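Local coordinates for protein aldehyde dehydrogenase (Anabaena variabilis, PDB 4H7N) that probably oxidises aldehydes to carboxylic acids with NAD+, as a dimeric member of the aldehyde dehydrogenase family, at residues Ala385-Ala398 with Ala408-Ala421. Residues are numbered along the deposited sequence; the frame is centred on the assembly and turned at random.
Sequences ANDTIYGLSAAVFA and ARQLNAGAISINDA
Val396 O accepts Asn419 N at 2.8 Å in an almost straight bond, the last backbone link of a tight pairing. Ala394 and Val396 each bond through both N and O, and Val396 N meets Ser417 O at 2.9 Å. The bonds alternate between Ala415, Ser417 and Asn419, the pattern of parallel strands, and the axes of 393-397 and 415-418 approach to 4.4 Å. At its far end the backbone pattern is continued by a side chain: Asn419 OD1 takes Ala398 N at 2.8 Å, in the carbonyl plane. At the entry, Leu392 O is approached only weakly by two successive amides, Gly414 N, whose bond is bent, and Ala415 N.

Before the strands, the Asn386 amide reads the backbone of the type I turn Ala408-Leu411 and the residue after it. Asn386 OD1 receives Asn412 N at 2.9 Å and 175°, while Asn386 ND2 donates to Gln410 O, which lies in the amide plane of Asn386. With CG beside its backbone N (chi1 -80°), this amide also stacks on that of Asn412, their planes 12° apart. Replacing Asn386 with an alanine removes both amide atoms, which would probably leave Asn412 N and Gln410 O without these partners and the Asn412 amide without its stacking partner.

Leu411 CD1 touches Ala394 CB at 3.8 Å and also Val396 CG2, on the sheet face where Ile416 CD1 meets Ala394 CB. On the other face, Ala395 CB packs against Ala421 CB at 4.0 Å. A strand of the second subunit pairs in parallel with 415-418, extending the sheet across the interface. Strands 393-397 and 415-418, linked by helix 401-408, form a classic beta-alpha-beta crossover, here in the domain that carries the catalytic cysteine in aldehyde dehydrogenases.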
loop_
_atom_site.group_PDB
_atom_site.type_symbol
_atom_site.label_atom_id
_atom_site.label_comp_id
_atom_site.label_asym_id
_atom_site.label_seq_id
_atom_site.Cartn_x
_atom_site.Cartn_y
_atom_site.Cartn_z
ATOM N N ALA A 385 4.652 -7.120 26.762
ATOM C CA ALA A 385 5.218 -6.360 25.656
ATOM C C ALA A 385 4.196 -6.215 24.545
ATOM O O ALA A 385 4.180 -5.190 23.840
ATOM C CB ALA A 385 6.463 -7.036 25.101
ATOM N N ASN A 386 3.356 -7.242 24.389
ATOM C CA ASN A 386 2.358 -7.264 23.304
ATOM C C ASN A 386 1.006 -6.648 23.710
ATOM O O ASN A 386 0.123 -6.535 22.866
ATOM C CB ASN A 386 2.123 -8.697 22.794
ATOM C CG ASN A 386 3.208 -9.163 21.819
ATOM O OD1 ASN A 386 3.864 -8.365 21.162
ATOM N ND2 ASN A 386 3.340 -10.472 21.667
ATOM N N ASP A 387 0.871 -6.249 24.974
ATOM C CA ASP A 387 -0.354 -5.622 25.474
ATOM C C ASP A 387 -0.403 -4.105 25.166
ATOM O O ASP A 387 -0.257 -3.259 26.061
ATOM C CB ASP A 387 -0.439 -5.841 27.006
ATOM C CG ASP A 387 -1.776 -5.411 27.579
ATOM O OD1 ASP A 387 -2.744 -5.618 26.849
ATOM O OD2 ASP A 387 -1.840 -4.840 28.701
ATOM N N THR A 388 -0.592 -3.769 23.898
ATOM C CA THR A 388 -0.506 -2.387 23.455
ATOM C C THR A 388 -1.266 -2.296 22.157
ATOM O O THR A 388 -1.358 -3.310 21.435
ATOM C CB THR A 388 0.993 -2.018 23.191
ATOM O OG1 THR A 388 1.081 -0.742 22.578
ATOM C CG2 THR A 388 1.661 -3.037 22.266
ATOM N N ILE A 389 -1.778 -1.105 21.840
ATOM C CA ILE A 389 -2.354 -0.838 20.505
ATOM C C ILE A 389 -1.338 -0.396 19.478
ATOM O O ILE A 389 -1.658 -0.217 18.308
ATOM C CB ILE A 389 -3.444 0.252 20.544
ATOM C CG1 ILE A 389 -2.842 1.581 20.994
ATOM C CG2 ILE A 389 -4.566 -0.173 21.456
ATOM C CD1 ILE A 389 -3.644 2.756 20.494
ATOM N N TYR A 390 -0.082 -0.296 19.893
ATOM C CA TYR A 390 1.002 0.044 19.003
ATOM C C TYR A 390 1.788 -1.195 18.532
ATOM O O TYR A 390 1.504 -2.321 18.944
ATOM C CB TYR A 390 1.949 0.996 19.757
ATOM C CG TYR A 390 1.294 2.332 20.048
ATOM C CD1 TYR A 390 1.113 3.221 19.020
ATOM C CD2 TYR A 390 0.823 2.700 21.321
ATOM C CE1 TYR A 390 0.534 4.459 19.243
ATOM C CE2 TYR A 390 0.278 3.969 21.545
ATOM C CZ TYR A 390 0.137 4.824 20.486
ATOM O OH TYR A 390 -0.413 6.090 20.512
ATOM N N GLY A 391 2.779 -0.982 17.674
ATOM C CA GLY A 391 3.543 -2.104 17.152
ATOM C C GLY A 391 4.640 -1.662 16.234
ATOM O O GLY A 391 4.858 -2.257 15.172
ATOM N N LEU A 392 5.369 -0.626 16.667
ATOM C CA LEU A 392 6.389 -0.053 15.844
ATOM C C LEU A 392 7.709 -0.820 16.027
ATOM O O LEU A 392 8.242 -1.392 15.054
ATOM C CB LEU A 392 6.583 1.448 16.193
ATOM C CG LEU A 392 7.378 2.262 15.204
ATOM C CD1 LEU A 392 6.756 2.286 13.815
ATOM C CD2 LEU A 392 7.575 3.714 15.645
ATOM N N SER A 393 8.246 -0.812 17.255
ATOM C CA SER A 393 9.500 -1.524 17.517
ATOM C C SER A 393 9.544 -2.109 18.913
ATOM O O SER A 393 8.660 -1.868 19.728
ATOM C CB SER A 393 10.708 -0.556 17.368
ATOM O OG SER A 393 10.335 0.680 16.772
ATOM N N ALA A 394 10.666 -2.750 19.219
ATOM C CA ALA A 394 10.939 -3.316 20.530
ATOM C C ALA A 394 12.415 -3.682 20.666
ATOM O O ALA A 394 13.162 -3.685 19.702
ATOM C CB ALA A 394 10.073 -4.554 20.789
ATOM N N ALA A 395 12.812 -4.017 21.870
ATOM C CA ALA A 395 14.176 -4.491 22.128
ATOM C C ALA A 395 14.152 -5.700 23.064
ATOM O O ALA A 395 13.337 -5.736 24.002
ATOM C CB ALA A 395 15.004 -3.386 22.714
ATOM N N VAL A 396 15.062 -6.647 22.843
ATOM C CA VAL A 396 15.226 -7.781 23.742
ATOM C C VAL A 396 16.696 -7.977 24.013
ATOM O O VAL A 396 17.488 -8.012 23.069
ATOM C CB VAL A 396 14.696 -9.090 23.096
ATOM C CG1 VAL A 396 14.807 -10.239 24.079
ATOM C CG2 VAL A 396 13.225 -8.920 22.662
ATOM N N PHE A 397 17.038 -8.169 25.285
ATOM C CA PHE A 397 18.387 -8.370 25.749
ATOM C C PHE A 397 18.488 -9.713 26.419
ATOM O O PHE A 397 17.670 -10.085 27.284
ATOM C CB PHE A 397 18.813 -7.316 26.770
ATOM C CG PHE A 397 18.876 -5.931 26.231
ATOM C CD1 PHE A 397 17.727 -5.177 26.113
ATOM C CD2 PHE A 397 20.093 -5.373 25.847
ATOM C CE1 PHE A 397 17.771 -3.906 25.599
ATOM C CE2 PHE A 397 20.153 -4.082 25.358
ATOM C CZ PHE A 397 18.983 -3.352 25.247
ATOM N N ALA A 398 19.511 -10.446 26.025
ATOM C CA ALA A 398 19.838 -11.674 26.684
ATOM C C ALA A 398 21.332 -11.986 26.574
ATOM O O ALA A 398 22.127 -11.231 25.976
ATOM C CB ALA A 398 18.998 -12.814 26.107
ATOM N N ALA A 408 12.060 -12.340 20.716
ATOM C CA ALA A 408 11.777 -11.322 19.716
ATOM C C ALA A 408 10.802 -11.770 18.619
ATOM O O ALA A 408 9.921 -11.002 18.224
ATOM C CB ALA A 408 13.060 -10.854 19.077
ATOM N N ARG A 409 10.946 -13.003 18.152
ATOM C CA ARG A 409 10.035 -13.536 17.162
ATOM C C ARG A 409 8.579 -13.619 17.644
ATOM O O ARG A 409 7.697 -13.739 16.823
ATOM C CB ARG A 409 10.495 -14.918 16.676
ATOM C CG ARG A 409 11.797 -14.848 15.878
ATOM C CD ARG A 409 12.266 -16.232 15.433
ATOM N NE ARG A 409 13.663 -16.182 14.983
ATOM C CZ ARG A 409 14.685 -16.852 15.531
ATOM N NH1 ARG A 409 14.524 -17.665 16.602
ATOM N NH2 ARG A 409 15.900 -16.714 14.988
ATOM N N GLN A 410 8.329 -13.494 18.948
ATOM C CA GLN A 410 6.954 -13.504 19.491
ATOM C C GLN A 410 6.315 -12.159 19.568
ATOM O O GLN A 410 5.137 -12.052 19.922
ATOM C CB GLN A 410 6.949 -14.130 20.874
ATOM C CG GLN A 410 7.372 -15.572 20.809
ATOM C CD GLN A 410 7.408 -16.224 22.166
ATOM O OE1 GLN A 410 6.393 -16.289 22.859
ATOM N NE2 GLN A 410 8.567 -16.697 22.565
ATOM N N LEU A 411 7.072 -11.109 19.230
ATOM C CA LEU A 411 6.566 -9.786 19.463
ATOM C C LEU A 411 5.899 -9.210 18.220
ATOM O O LEU A 411 6.424 -9.347 17.128
ATOM C CB LEU A 411 7.710 -8.875 19.908
ATOM C CG LEU A 411 8.448 -9.326 21.171
ATOM C CD1 LEU A 411 9.542 -8.290 21.496
ATOM C CD2 LEU A 411 7.470 -9.412 22.336
ATOM N N ASN A 412 4.775 -8.541 18.411
ATOM C CA ASN A 412 4.042 -7.883 17.353
ATOM C C ASN A 412 4.595 -6.474 17.019
ATOM O O ASN A 412 3.927 -5.482 17.197
ATOM C CB ASN A 412 2.544 -7.814 17.751
ATOM C CG ASN A 412 1.943 -9.191 18.022
ATOM O OD1 ASN A 412 2.288 -10.180 17.376
ATOM N ND2 ASN A 412 1.079 -9.263 19.012
ATOM N N ALA A 413 5.796 -6.408 16.462
ATOM C CA ALA A 413 6.442 -5.147 16.099
ATOM C C ALA A 413 7.295 -5.315 14.891
ATOM O O ALA A 413 7.827 -6.402 14.644
ATOM C CB ALA A 413 7.286 -4.623 17.261
ATOM N N GLY A 414 7.465 -4.232 14.138
ATOM C CA GLY A 414 8.174 -4.298 12.872
ATOM C C GLY A 414 9.678 -4.465 12.976
ATOM O O GLY A 414 10.283 -5.150 12.165
ATOM N N ALA A 415 10.290 -3.793 13.934
ATOM C CA ALA A 415 11.768 -3.858 14.070
ATOM C C ALA A 415 12.189 -4.157 15.514
ATOM O O ALA A 415 11.833 -3.415 16.428
ATOM C CB ALA A 415 12.390 -2.575 13.574
ATOM N N ILE A 416 12.857 -5.276 15.732
ATOM C CA ILE A 416 13.245 -5.605 17.049
ATOM C C ILE A 416 14.760 -5.506 17.147
ATOM O O ILE A 416 15.508 -6.157 16.424
ATOM C CB ILE A 416 12.809 -7.005 17.478
ATOM C CG1 ILE A 416 11.350 -7.309 17.033
ATOM C CG2 ILE A 416 13.085 -7.247 18.958
ATOM C CD1 ILE A 416 10.289 -6.567 17.758
ATOM N N SER A 417 15.194 -4.712 18.100
ATOM C CA SER A 417 16.638 -4.616 18.410
ATOM C C SER A 417 17.018 -5.736 19.358
ATOM O O SER A 417 16.276 -6.006 20.289
ATOM C CB SER A 417 16.935 -3.249 19.034
ATOM O OG SER A 417 16.786 -2.193 18.078
ATOM N N ILE A 418 18.179 -6.368 19.112
ATOM C CA ILE A 418 18.590 -7.532 19.808
ATOM C C ILE A 418 19.933 -7.246 20.508
ATOM O O ILE A 418 20.941 -6.932 19.850
ATOM C CB ILE A 418 18.775 -8.736 18.837
ATOM C CG1 ILE A 418 17.472 -9.034 18.059
ATOM C CG2 ILE A 418 19.194 -9.929 19.642
ATOM C CD1 ILE A 418 16.310 -9.524 18.918
ATOM N N ASN A 419 19.901 -7.277 21.840
ATOM C CA ASN A 419 21.059 -6.897 22.689
ATOM C C ASN A 419 21.471 -5.462 22.513
ATOM O O ASN A 419 22.567 -5.087 22.833
ATOM C CB ASN A 419 22.194 -7.893 22.500
ATOM C CG ASN A 419 21.811 -9.227 23.070
ATOM O OD1 ASN A 419 21.001 -9.269 23.981
ATOM N ND2 ASN A 419 22.346 -10.308 22.537
ATOM N N ASP A 420 20.510 -4.673 22.058
ATOM C CA ASP A 420 20.607 -3.234 21.918
ATOM C C ASP A 420 19.197 -2.655 21.908
ATOM O O ASP A 420 18.210 -3.417 21.947
ATOM C CB ASP A 420 21.320 -2.910 20.625
ATOM C CG ASP A 420 22.100 -1.631 20.694
ATOM O OD1 ASP A 420 21.686 -0.696 21.447
ATOM O OD2 ASP A 420 23.119 -1.556 19.956
ATOM N N ALA A 421 19.075 -1.317 21.896
ATOM C CA ALA A 421 17.749 -0.691 21.879
ATOM C C ALA A 421 17.703 0.455 20.911
ATOM O O ALA A 421 18.703 1.166 20.727
ATOM C CB ALA A 421 17.347 -0.195 23.273
HETATM O O HOH W 1 0.637 -6.503 20.194
HETATM O O HOH W 2 2.596 -4.772 19.525
#